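Local coordinates for protein Syntaxin1 (Monosiga brevicollis, PDB 2XHE) that probably acts as a SNAP receptor that binds other SNARE proteins in membrane trafficking, at residues 111-115 with 136-140; 105-109 with 231-236; 67-71 with 89-94. All coordinates share one frame; numbering follows the deposited sequence.

Contact 1 of 3, residues 111-115 with 136-140; sequences IEKEN and RQSQH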
ATOM      1  N   ILE B 111      24.526   0.282 -18.805  1.00 90.23           N
ATOM      2  CA  ILE B 111      24.492   0.219 -17.344  1.00 89.77           C
ATOM      3  C   ILE B 111      24.222  -1.205 -16.865  1.00 92.10           C
ATOM      4  O   ILE B 111      24.732  -1.624 -15.822  1.00 83.77           O
ATOM      5  CB  ILE B 111      23.449   1.183 -16.729  1.00 85.02           C
ATOM      6  CG1 ILE B 111      23.639   2.601 -17.271  1.00 82.37           C
ATOM      7  CG2 ILE B 111      23.566   1.190 -15.214  1.00 87.69           C
ATOM      8  CD1 ILE B 111      22.712   3.640 -16.645  1.00 76.11           C
ATOM      9  N   GLU B 112      23.428  -1.943 -17.638  1.00 96.68           N
ATOM     10  CA  GLU B 112      23.138  -3.337 -17.337  1.00101.52           C
ATOM     11  C   GLU B 112      24.431  -4.131 -17.310  1.00104.84           C
ATOM     12  O   GLU B 112      24.801  -4.685 -16.279  1.00105.04           O
ATOM     13  CB  GLU B 112      22.191  -3.934 -18.372  1.00111.50           C
ATOM     14  CG  GLU B 112      21.805  -5.369 -18.072  1.00130.20           C
ATOM     15  CD  GLU B 112      21.251  -6.078 -19.286  1.00142.37           C
ATOM     16  OE1 GLU B 112      21.235  -5.450 -20.371  1.00143.44           O
ATOM     17  OE2 GLU B 112      20.839  -7.257 -19.157  1.00142.77           O
ATOM     18  N   LYS B 113      25.114  -4.179 -18.450  1.00111.61           N
ATOM     19  CA  LYS B 113      26.427  -4.810 -18.532  1.00116.00           C
ATOM     20  C   LYS B 113      27.350  -4.299 -17.426  1.00108.85           C
ATOM     21  O   LYS B 113      28.030  -5.080 -16.768  1.00104.74           O
ATOM     22  CB  LYS B 113      27.058  -4.579 -19.910  1.00126.84           C
ATOM     23  CG  LYS B 113      26.326  -5.283 -21.054  1.00137.79           C
ATOM     24  CD  LYS B 113      26.976  -5.005 -22.412  1.00143.34           C
ATOM     25  CE  LYS B 113      26.218  -5.698 -23.547  1.00139.11           C
ATOM     26  NZ  LYS B 113      26.761  -5.361 -24.895  1.00137.29           N
ATOM     27  N   GLU B 114      27.364  -2.986 -17.220  1.00112.22           N
ATOM     28  CA  GLU B 114      28.181  -2.394 -16.161  1.00117.72           C
ATOM     29  C   GLU B 114      27.861  -3.015 -14.800  1.00112.29           C
ATOM     30  O   GLU B 114      28.773  -3.343 -14.038  1.00109.40           O
ATOM     31  CB  GLU B 114      27.997  -0.870 -16.109  1.00120.33           C
ATOM     32  CG  GLU B 114      29.144  -0.061 -16.708  1.00121.96           C
ATOM     33  CD  GLU B 114      28.879   1.442 -16.683  1.00132.72           C
ATOM     34  OE1 GLU B 114      27.698   1.838 -16.591  1.00133.19           O
ATOM     35  OE2 GLU B 114      29.849   2.231 -16.759  1.00138.88           O
ATOM     36  N   ASN B 115      26.570  -3.171 -14.506  1.00106.78           N
ATOM     37  CA  ASN B 115      26.116  -3.749 -13.238  1.00101.29           C
ATOM     38  C   ASN B 115      26.412  -5.246 -13.158  1.00105.43           C
ATOM     39  O   ASN B 115      26.987  -5.730 -12.183  1.00108.42           O
ATOM     40  CB  ASN B 115      24.612  -3.495 -13.019  1.00 94.37           C
ATOM     41  CG  ASN B 115      24.282  -2.021 -12.783  1.00 98.24           C
ATOM     42  OD1 ASN B 115      25.160  -1.155 -12.822  1.00100.95           O
ATOM     43  ND2 ASN B 115      23.008  -1.734 -12.545  1.00 95.13           N
ATOM     44  N   ARG B 136      23.264   2.111  -8.469  1.00 78.84           N
ATOM     45  CA  ARG B 136      23.202   1.747  -9.877  1.00 88.19           C
ATOM     46  C   ARG B 136      21.954   0.918 -10.188  1.00 85.67           C
ATOM     47  O   ARG B 136      21.272   1.153 -11.185  1.00 81.51           O
ATOM     48  CB  ARG B 136      24.458   0.973 -10.283  1.00100.59           C
ATOM     49  CG  ARG B 136      25.758   1.756 -10.155  1.00 97.05           C
ATOM     50  CD  ARG B 136      26.966   0.883 -10.482  1.00 94.76           C
ATOM     51  NE  ARG B 136      27.951   1.631 -11.254  1.00101.35           N
ATOM     52  CZ  ARG B 136      27.944   1.724 -12.578  1.00 94.45           C
ATOM     53  NH1 ARG B 136      27.007   1.099 -13.277  1.00 88.36           N
ATOM     54  NH2 ARG B 136      28.870   2.445 -13.197  1.00 91.13           N
ATOM     55  N   GLN B 137      21.660  -0.052  -9.325  1.00 87.93           N
ATOM     56  CA  GLN B 137      20.531  -0.951  -9.535  1.00 81.94           C
ATOM     57  C   GLN B 137      19.172  -0.270  -9.414  1.00 78.21           C
ATOM     58  O   GLN B 137      18.283  -0.537 -10.218  1.00 81.34           O
ATOM     59  CB  GLN B 137      20.618  -2.156  -8.605  1.00 86.34           C
ATOM     60  CG  GLN B 137      21.645  -3.182  -9.052  1.00 92.13           C
ATOM     61  CD  GLN B 137      21.874  -4.286  -8.034  1.00 90.45           C
ATOM     62  OE1 GLN B 137      21.417  -4.205  -6.888  1.00 92.18           O
ATOM     63  NE2 GLN B 137      22.597  -5.322  -8.448  1.00 80.70           N
ATOM     64  N   SER B 138      19.004   0.616  -8.435  1.00 68.35           N
ATOM     65  CA  SER B 138      17.736   1.335  -8.322  1.00 67.65           C
ATOM     66  C   SER B 138      17.537   2.352  -9.443  1.00 78.96           C
ATOM     67  O   SER B 138      16.416   2.538  -9.914  1.00 88.03           O
ATOM     68  CB  SER B 138      17.550   1.974  -6.947  1.00 64.74           C
ATOM     69  OG  SER B 138      18.709   2.661  -6.547  1.00 79.40           O
ATOM     70  N   GLN B 139      18.621   2.995  -9.876  1.00 78.01           N
ATOM     71  CA  GLN B 139      18.575   3.882 -11.040  1.00 75.99           C
ATOM     72  C   GLN B 139      18.200   3.099 -12.300  1.00 75.62           C
ATOM     73  O   GLN B 139      17.319   3.502 -13.072  1.00 76.16           O
ATOM     74  CB  GLN B 139      19.929   4.575 -11.272  1.00 71.53           C
ATOM     75  CG  GLN B 139      20.362   5.601 -10.221  1.00 72.65           C
ATOM     76  CD  GLN B 139      19.544   6.889 -10.252  1.00 73.74           C
ATOM     77  OE1 GLN B 139      18.718   7.107 -11.138  1.00 70.51           O
ATOM     78  NE2 GLN B 139      19.771   7.742  -9.268  1.00 74.58           N
ATOM     79  N   HIS B 140      18.887   1.983 -12.511  1.00 61.47           N
ATOM     80  CA  HIS B 140      18.677   1.182 -13.710  1.00 65.75           C
ATOM     81  C   HIS B 140      17.230   0.696 -13.808  1.00 78.67           C
ATOM     82  O   HIS B 140      16.610   0.770 -14.874  1.00 72.23           O
ATOM     83  CB  HIS B 140      19.642  -0.003 -13.734  1.00 73.86           C
ATOM     84  CG  HIS B 140      19.576  -0.805 -14.996  1.00 90.44           C
ATOM     85  ND1 HIS B 140      18.754  -0.467 -16.048  1.00 96.68           N
ATOM     86  CD2 HIS B 140      20.228  -1.929 -15.374  1.00102.64           C
ATOM     87  CE1 HIS B 140      18.901  -1.349 -17.022  1.00103.40           C
ATOM     88  NE2 HIS B 140      19.792  -2.244 -16.639  1.00108.76           N
TER
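Asn115 and Arg136 meet in the syntaxin three-helix bundle, where helix 80-116 runs antiparallel to helix 131-171. The short segments cross at -154°. Their axes come within 10.5 Å of each other. The Asn115 amide points its oxygen at the arginine. Arg136 NH1 donates to Asn115 OD1 at 2.9 Å and meets it nearly along the C=O axis. The oxygen lies close to the guanidinium plane, while the amide plane stands at 83° to it. A bend at chi3 of Arg136 brings NH1 to both Glu114 and Asn115. The same nitrogen reaches Glu114 OE1 at 3.5 Å, a weak bond within a salt bridge. On the inner side, Ile111 CG2 packs 3.9 Å from Arg136 NH1. Ile111 also rests on Phe46 and Val50 of helix 44-72, so the third helix of the bundle closes this side. One turn beyond Arg136, His140 has CG anti to its own backbone N (chi1 -175°). This sends the imidazole across to the backbone of Glu112. There His140 NE2 sits 3.4 Å from Glu112 CB, and Glu112 CG lies at the ring edge.

Contact 2 of 3, residues 105-109 with 231-236; sequences RADLK and EMFTDM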
ATOM      1  N   ARG B 105      18.128   3.527 -24.903  1.00 74.79           N
ATOM      2  CA  ARG B 105      18.262   2.079 -24.874  1.00 77.55           C
ATOM      3  C   ARG B 105      19.726   1.655 -24.746  1.00 81.22           C
ATOM      4  O   ARG B 105      20.049   0.679 -24.063  1.00 93.85           O
ATOM      5  CB  ARG B 105      17.566   1.407 -26.068  1.00 64.07           C
ATOM      6  CG  ARG B 105      17.865  -0.078 -26.152  1.00 80.11           C
ATOM      7  CD  ARG B 105      16.712  -0.864 -26.710  1.00 90.01           C
ATOM      8  NE  ARG B 105      16.271  -0.346 -27.998  1.00 95.15           N
ATOM      9  CZ  ARG B 105      15.825  -1.116 -28.985  1.00106.58           C
ATOM     10  NH1 ARG B 105      15.766  -2.442 -28.830  1.00 98.92           N
ATOM     11  NH2 ARG B 105      15.441  -0.563 -30.130  1.00113.04           N
ATOM     12  N   ALA B 106      20.613   2.400 -25.383  1.00 77.49           N
ATOM     13  CA  ALA B 106      22.023   2.052 -25.346  1.00 82.85           C
ATOM     14  C   ALA B 106      22.653   2.434 -24.011  1.00 89.61           C
ATOM     15  O   ALA B 106      23.539   1.736 -23.514  1.00 92.01           O
ATOM     16  CB  ALA B 106      22.758   2.695 -26.503  1.00 64.76           C
ATOM     17  N   ASP B 107      22.200   3.545 -23.437  1.00 87.17           N
ATOM     18  CA  ASP B 107      22.684   3.953 -22.126  1.00 91.06           C
ATOM     19  C   ASP B 107      22.204   2.945 -21.083  1.00 91.47           C
ATOM     20  O   ASP B 107      22.963   2.570 -20.192  1.00 95.83           O
ATOM     21  CB  ASP B 107      22.238   5.383 -21.761  1.00 94.55           C
ATOM     22  CG  ASP B 107      23.063   6.469 -22.462  1.00100.45           C
ATOM     23  OD1 ASP B 107      24.235   6.220 -22.824  1.00103.35           O
ATOM     24  OD2 ASP B 107      22.531   7.587 -22.642  1.00 98.32           O
ATOM     25  N   LEU B 108      20.953   2.493 -21.196  1.00 84.19           N
ATOM     26  CA  LEU B 108      20.446   1.459 -20.287  1.00 84.42           C
ATOM     27  C   LEU B 108      21.264   0.168 -20.399  1.00 95.04           C
ATOM     28  O   LEU B 108      21.828  -0.292 -19.406  1.00 98.00           O
ATOM     29  CB  LEU B 108      18.960   1.174 -20.519  1.00 77.03           C
ATOM     30  CG  LEU B 108      18.007   2.260 -20.023  1.00 74.76           C
ATOM     31  CD1 LEU B 108      16.556   1.911 -20.332  1.00 67.09           C
ATOM     32  CD2 LEU B 108      18.218   2.548 -18.537  1.00 65.24           C
ATOM     33  N   LYS B 109      21.335  -0.404 -21.604  1.00 94.07           N
ATOM     34  CA  LYS B 109      22.124  -1.615 -21.823  1.00 86.55           C
ATOM     35  C   LYS B 109      23.529  -1.474 -21.269  1.00 85.38           C
ATOM     36  O   LYS B 109      24.037  -2.381 -20.615  1.00 87.11           O
ATOM     37  CB  LYS B 109      22.158  -2.018 -23.300  1.00 91.93           C
ATOM     38  CG  LYS B 109      20.977  -2.894 -23.707  1.00110.52           C
ATOM     39  CD  LYS B 109      20.977  -3.228 -25.190  1.00123.01           C
ATOM     40  CE  LYS B 109      19.700  -3.968 -25.583  1.00127.69           C
ATOM     41  NZ  LYS B 109      19.616  -4.211 -27.053  1.00129.61           N
ATOM     42  N   GLU B 231       9.841  -4.328 -31.308  1.00 79.77           N
ATOM     43  CA  GLU B 231      11.167  -4.888 -31.142  1.00 83.85           C
ATOM     44  C   GLU B 231      11.747  -4.407 -29.826  1.00 76.63           C
ATOM     45  O   GLU B 231      12.350  -5.179 -29.083  1.00 80.77           O
ATOM     46  CB  GLU B 231      12.081  -4.478 -32.298  1.00100.47           C
ATOM     47  CG  GLU B 231      13.506  -5.000 -32.168  1.00118.25           C
ATOM     48  CD  GLU B 231      14.542  -3.951 -32.525  1.00137.47           C
ATOM     49  OE1 GLU B 231      14.919  -3.860 -33.716  1.00140.55           O
ATOM     50  OE2 GLU B 231      14.981  -3.216 -31.611  1.00142.29           O
ATOM     51  N   MET B 232      11.560  -3.125 -29.540  1.00 78.63           N
ATOM     52  CA  MET B 232      12.126  -2.531 -28.331  1.00 90.40           C
ATOM     53  C   MET B 232      11.467  -3.108 -27.075  1.00 92.66           C
ATOM     54  O   MET B 232      12.140  -3.640 -26.184  1.00 87.69           O
ATOM     55  CB  MET B 232      11.980  -1.007 -28.370  1.00 90.11           C
ATOM     56  CG  MET B 232      12.588  -0.279 -27.178  1.00 93.77           C
ATOM     57  SD  MET B 232      11.507  -0.233 -25.736  1.00151.12           S
ATOM     58  CE  MET B 232      10.149   0.760 -26.349  1.00 75.93           C
ATOM     59  N   PHE B 233      10.144  -2.999 -27.015  1.00 87.75           N
ATOM     60  CA  PHE B 233       9.385  -3.546 -25.906  1.00 78.39           C
ATOM     61  C   PHE B 233       9.778  -4.993 -25.645  1.00 80.19           C
ATOM     62  O   PHE B 233       9.827  -5.434 -24.493  1.00 81.59           O
ATOM     63  CB  PHE B 233       7.884  -3.450 -26.177  1.00 69.95           C
ATOM     64  CG  PHE B 233       7.331  -2.050 -26.080  1.00 76.32           C
ATOM     65  CD1 PHE B 233       7.609  -1.247 -24.985  1.00 72.64           C
ATOM     66  CD2 PHE B 233       6.498  -1.556 -27.068  1.00 68.25           C
ATOM     67  CE1 PHE B 233       7.083   0.022 -24.888  1.00 71.69           C
ATOM     68  CE2 PHE B 233       5.971  -0.297 -26.975  1.00 72.12           C
ATOM     69  CZ  PHE B 233       6.270   0.499 -25.885  1.00 78.43           C
ATOM     70  N   THR B 234      10.070  -5.732 -26.709  1.00 76.42           N
ATOM     71  CA  THR B 234      10.391  -7.143 -26.553  1.00 86.39           C
ATOM     72  C   THR B 234      11.623  -7.375 -25.670  1.00 97.59           C
ATOM     73  O   THR B 234      11.525  -8.008 -24.615  1.00100.13           O
ATOM     74  CB  THR B 234      10.547  -7.862 -27.902  1.00 82.82           C
ATOM     75  OG1 THR B 234       9.321  -7.770 -28.643  1.00 88.71           O
ATOM     76  CG2 THR B 234      10.873  -9.316 -27.671  1.00 69.80           C
ATOM     77  N   ASP B 235      12.777  -6.861 -26.081  1.00105.43           N
ATOM     78  CA  ASP B 235      13.974  -7.050 -25.268  1.00117.35           C
ATOM     79  C   ASP B 235      13.998  -6.136 -24.037  1.00114.48           C
ATOM     80  O   ASP B 235      14.887  -6.262 -23.196  1.00117.85           O
ATOM     81  CB  ASP B 235      15.263  -6.918 -26.093  1.00123.83           C
ATOM     82  CG  ASP B 235      15.620  -5.483 -26.397  1.00132.76           C
ATOM     83  OD1 ASP B 235      15.026  -4.914 -27.337  1.00139.43           O
ATOM     84  OD2 ASP B 235      16.504  -4.929 -25.705  1.00134.67           O
ATOM     85  N   MET B 236      13.026  -5.231 -23.919  1.00101.19           N
ATOM     86  CA  MET B 236      12.911  -4.430 -22.700  1.00 93.90           C
ATOM     87  C   MET B 236      12.168  -5.214 -21.629  1.00 96.35           C
ATOM     88  O   MET B 236      12.448  -5.075 -20.437  1.00 88.56           O
ATOM     89  CB  MET B 236      12.224  -3.082 -22.947  1.00 95.89           C
ATOM     90  CG  MET B 236      13.097  -2.002 -23.629  1.00113.79           C
ATOM     91  SD  MET B 236      14.711  -1.580 -22.890  1.00110.45           S
ATOM     92  CE  MET B 236      14.280  -1.417 -21.147  1.00 67.89           C
TER
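Arg105 of helix 80-116 fits as a knob into a hole formed by Glu231, Met232, Asp235 and Met236 of helix 214-237. The two short segments run nearly parallel, 13° apart. The close-packed part lies around the guanidinium. Met232 CG sits over the centre of one face, 3.7 Å above the plane. Both carboxylates come in at the edge. Glu231 OE2 accepts from NH1 and NH2 of Arg105, at 3.0 Å from NH1, so one oxygen takes an end-on grip by two nitrogens. Arg105 NH1 also forms a salt bridge with Asp235 OD1 at 3.0 Å. That carboxylate is nearly coplanar with the guanidinium. Bends at chi2 and chi3 of Arg105 carry the group into the hole. With an alanine in place of Arg105, Glu231 is likely to lose its mate across the contact and a gap to open beside Met232. The outer side is looser. Lys109 is exposed and stretches along the surface to its salt bridge, with NZ 3.5 Å from Asp235 OD2. Asp235 therefore joins two positive charges in one network, one through each oxygen. On the buried side the charges give way to an apolar touch, Leu108 CD1 to Met236 CE at 4.1 Å. Helix 131-171 backs this side, with Ser144 against Leu108 and Met151 against Met232. Ile53 of helix 44-72 also packs on Leu108, so helix 214-237 lies against the three-helix bundle.

Contact 3 of 3, residues 67-71 with 89-94; sequences VAQLH and KLQDTM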
ATOM      1  N   VAL B  67       3.634  15.032 -31.848  1.00120.36           N
ATOM      2  CA  VAL B  67       3.288  14.100 -32.911  1.00116.37           C
ATOM      3  C   VAL B  67       1.785  13.838 -32.844  1.00109.85           C
ATOM      4  O   VAL B  67       1.148  13.550 -33.849  1.00106.92           O
ATOM      5  CB  VAL B  67       4.072  12.773 -32.799  1.00109.97           C
ATOM      6  CG1 VAL B  67       3.717  11.849 -33.942  1.00106.12           C
ATOM      7  CG2 VAL B  67       5.568  13.039 -32.786  1.00107.17           C
ATOM      8  N   ALA B  68       1.215  13.958 -31.650  1.00118.43           N
ATOM      9  CA  ALA B  68      -0.224  13.779 -31.480  1.00120.33           C
ATOM     10  C   ALA B  68      -1.002  14.760 -32.361  1.00130.09           C
ATOM     11  O   ALA B  68      -1.814  14.348 -33.191  1.00132.90           O
ATOM     12  CB  ALA B  68      -0.618  13.932 -30.017  1.00101.00           C
ATOM     13  N   GLN B  69      -0.742  16.054 -32.188  1.00132.79           N
ATOM     14  CA  GLN B  69      -1.402  17.083 -32.994  1.00135.92           C
ATOM     15  C   GLN B  69      -1.096  16.952 -34.483  1.00132.96           C
ATOM     16  O   GLN B  69      -2.007  16.915 -35.311  1.00134.15           O
ATOM     17  CB  GLN B  69      -1.013  18.480 -32.515  1.00136.79           C
ATOM     18  CG  GLN B  69      -1.381  18.752 -31.078  1.00145.84           C
ATOM     19  CD  GLN B  69      -0.997  20.147 -30.645  1.00154.65           C
ATOM     20  OE1 GLN B  69      -0.488  20.939 -31.441  1.00151.94           O
ATOM     21  NE2 GLN B  69      -1.240  20.460 -29.375  1.00158.15           N
ATOM     22  N   LEU B  70       0.188  16.887 -34.821  1.00126.85           N
ATOM     23  CA  LEU B  70       0.602  16.793 -36.218  1.00128.24           C
ATOM     24  C   LEU B  70      -0.148  15.707 -36.991  1.00135.72           C
ATOM     25  O   LEU B  70      -0.296  15.797 -38.211  1.00145.75           O
ATOM     26  CB  LEU B  70       2.114  16.574 -36.320  1.00122.30           C
ATOM     27  CG  LEU B  70       3.021  17.706 -35.838  1.00116.32           C
ATOM     28  CD1 LEU B  70       4.472  17.396 -36.176  1.00107.55           C
ATOM     29  CD2 LEU B  70       2.595  19.033 -36.456  1.00121.46           C
ATOM     30  N   HIS B  71      -0.618  14.685 -36.282  1.00132.72           N
ATOM     31  CA  HIS B  71      -1.363  13.592 -36.902  1.00133.78           C
ATOM     32  C   HIS B  71      -2.828  13.944 -37.145  1.00139.46           C
ATOM     33  O   HIS B  71      -3.325  13.819 -38.270  1.00141.55           O
ATOM     34  CB  HIS B  71      -1.279  12.328 -36.049  1.00132.71           C
ATOM     35  CG  HIS B  71      -0.107  11.459 -36.371  1.00130.40           C
ATOM     36  ND1 HIS B  71       0.152  11.001 -37.646  1.00134.54           N
ATOM     37  CD2 HIS B  71       0.869  10.949 -35.584  1.00125.81           C
ATOM     38  CE1 HIS B  71       1.240  10.255 -37.631  1.00132.91           C
ATOM     39  NE2 HIS B  71       1.697  10.208 -36.391  1.00127.29           N
ATOM     40  N   LYS B  89       7.336  17.780 -40.576  1.00139.20           N
ATOM     41  CA  LYS B  89       7.560  17.825 -39.133  1.00142.81           C
ATOM     42  C   LYS B  89       7.461  16.420 -38.536  1.00137.73           C
ATOM     43  O   LYS B  89       8.334  15.995 -37.779  1.00133.08           O
ATOM     44  CB  LYS B  89       6.539  18.746 -38.446  1.00147.41           C
ATOM     45  CG  LYS B  89       6.600  20.220 -38.837  1.00152.17           C
ATOM     46  CD  LYS B  89       5.621  21.064 -38.008  1.00153.40           C
ATOM     47  CE  LYS B  89       5.746  22.555 -38.331  1.00158.98           C
ATOM     48  NZ  LYS B  89       4.872  23.426 -37.487  1.00157.16           N
ATOM     49  N   LEU B  90       6.388  15.710 -38.882  1.00133.11           N
ATOM     50  CA  LEU B  90       6.150  14.362 -38.379  1.00127.87           C
ATOM     51  C   LEU B  90       7.386  13.483 -38.463  1.00133.07           C
ATOM     52  O   LEU B  90       7.874  12.996 -37.446  1.00142.08           O
ATOM     53  CB  LEU B  90       5.016  13.680 -39.144  1.00126.99           C
ATOM     54  CG  LEU B  90       3.568  13.961 -38.753  1.00127.96           C
ATOM     55  CD1 LEU B  90       2.643  13.180 -39.668  1.00126.66           C
ATOM     56  CD2 LEU B  90       3.321  13.595 -37.300  1.00130.47           C
ATOM     57  N   GLN B  91       7.887  13.263 -39.674  1.00127.73           N
ATOM     58  CA  GLN B  91       8.998  12.339 -39.842  1.00127.03           C
ATOM     59  C   GLN B  91      10.289  12.973 -39.367  1.00118.95           C
ATOM     60  O   GLN B  91      11.352  12.357 -39.426  1.00113.96           O
ATOM     61  CB  GLN B  91       9.114  11.854 -41.287  1.00135.85           C
ATOM     62  CG  GLN B  91       9.371  12.936 -42.306  1.00146.38           C
ATOM     63  CD  GLN B  91       9.057  12.465 -43.710  1.00152.41           C
ATOM     64  OE1 GLN B  91       8.309  11.499 -43.898  1.00146.49           O
ATOM     65  NE2 GLN B  91       9.625  13.141 -44.708  1.00154.45           N
ATOM     66  N   ASP B  92      10.187  14.205 -38.884  1.00121.71           N
ATOM     67  CA  ASP B  92      11.336  14.901 -38.327  1.00128.52           C
ATOM     68  C   ASP B  92      11.370  14.702 -36.818  1.00120.40           C
ATOM     69  O   ASP B  92      12.396  14.322 -36.253  1.00121.00           O
ATOM     70  CB  ASP B  92      11.300  16.386 -38.687  1.00140.27           C
ATOM     71  CG  ASP B  92      12.591  17.101 -38.342  1.00152.66           C
ATOM     72  OD1 ASP B  92      13.045  16.987 -37.181  1.00154.05           O
ATOM     73  OD2 ASP B  92      13.149  17.780 -39.232  1.00157.84           O
ATOM     74  N   THR B  93      10.239  14.950 -36.167  1.00119.92           N
ATOM     75  CA  THR B  93      10.104  14.646 -34.745  1.00118.69           C
ATOM     76  C   THR B  93      10.175  13.136 -34.512  1.00112.71           C
ATOM     77  O   THR B  93      10.824  12.688 -33.573  1.00124.20           O
ATOM     78  CB  THR B  93       8.795  15.210 -34.155  1.00116.80           C
ATOM     79  OG1 THR B  93       7.679  14.641 -34.845  1.00125.56           O
ATOM     80  CG2 THR B  93       8.742  16.725 -34.306  1.00115.43           C
ATOM     81  N   MET B  94       9.518  12.366 -35.380  1.00 94.39           N
ATOM     82  CA  MET B  94       9.544  10.906 -35.321  1.00 98.26           C
ATOM     83  C   MET B  94      10.956  10.346 -35.294  1.00 98.43           C
ATOM     84  O   MET B  94      11.245   9.391 -34.577  1.00113.16           O
ATOM     85  CB  MET B  94       8.816  10.300 -36.522  1.00103.31           C
ATOM     86  CG  MET B  94       7.313  10.159 -36.360  1.00 98.00           C
ATOM     87  SD  MET B  94       6.625   9.107 -37.649  1.00125.34           S
ATOM     88  CE  MET B  94       4.884   9.472 -37.458  1.00117.46           C
TER
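Leu90 CD2 lies over the centre of the His71 ring, 3.9 Å from its centroid and 8° off the ring normal. This is a CH-pi contact on one face of the imidazole. The same methyl also packs against Leu70 CB and, at 3.8 Å, against Val67 CG1. Leu90 thus wedges one branch among three residues of the opposite segment. Its other branch, CD1, touches His71 CE1 at 3.8 Å. Met94 and His71 reach toward each other from opposite directions, Met94 on an extended chain; its CE meets the ring edge, 3.4 Å from His71 NE2. Nearer the surface, Leu70 turns its CD1 onto Lys89 CB at 3.4 Å and crosses that side chain at about a right angle. Val67 CG2 slides past Thr93 OG1. That hydroxyl donates to Leu90 O at 3.1 Å within its own helix, which settles its polar need beside an apolar neighbour. With chi1 at 60°, OG1 sits between the backbone N and the carbonyl carbon, from where it can reach back to that carbonyl. Further out, His71 NE2 is hydrogen-bonded to Gln158 NE2 of helix 131-171. Leu222 of helix 214-237 packs on both His71 and Met94. The segments cross at -160°. The contact is an antiparallel helix-helix interface of the syntaxin N-terminal three-helix bundle, a mainly apolar seam in a predicted coiled-coil region.

In the fold
All three contacts use helix 80-116, the middle helix of the N-terminal bundle. Contact 3 comes first along the chain and joins it to helix 44-72. Contact 1 joins it to helix 131-171 and falls within the chain span bridged by contact 2, which brings in helix 214-237 from the T-SNARE homology region. Contacts 1 and 2 are neighbours, with centres 13 Å apart, and touch where His140 CE1 packs on Leu108 O. Contact 3 lies on the opposite side of the chain's centre from contact 1, with centres 32 Å apart. Its centre is 23 Å from that of contact 2. The SNARE-region helix packed on the bundle is consistent with a closed syntaxin conformation.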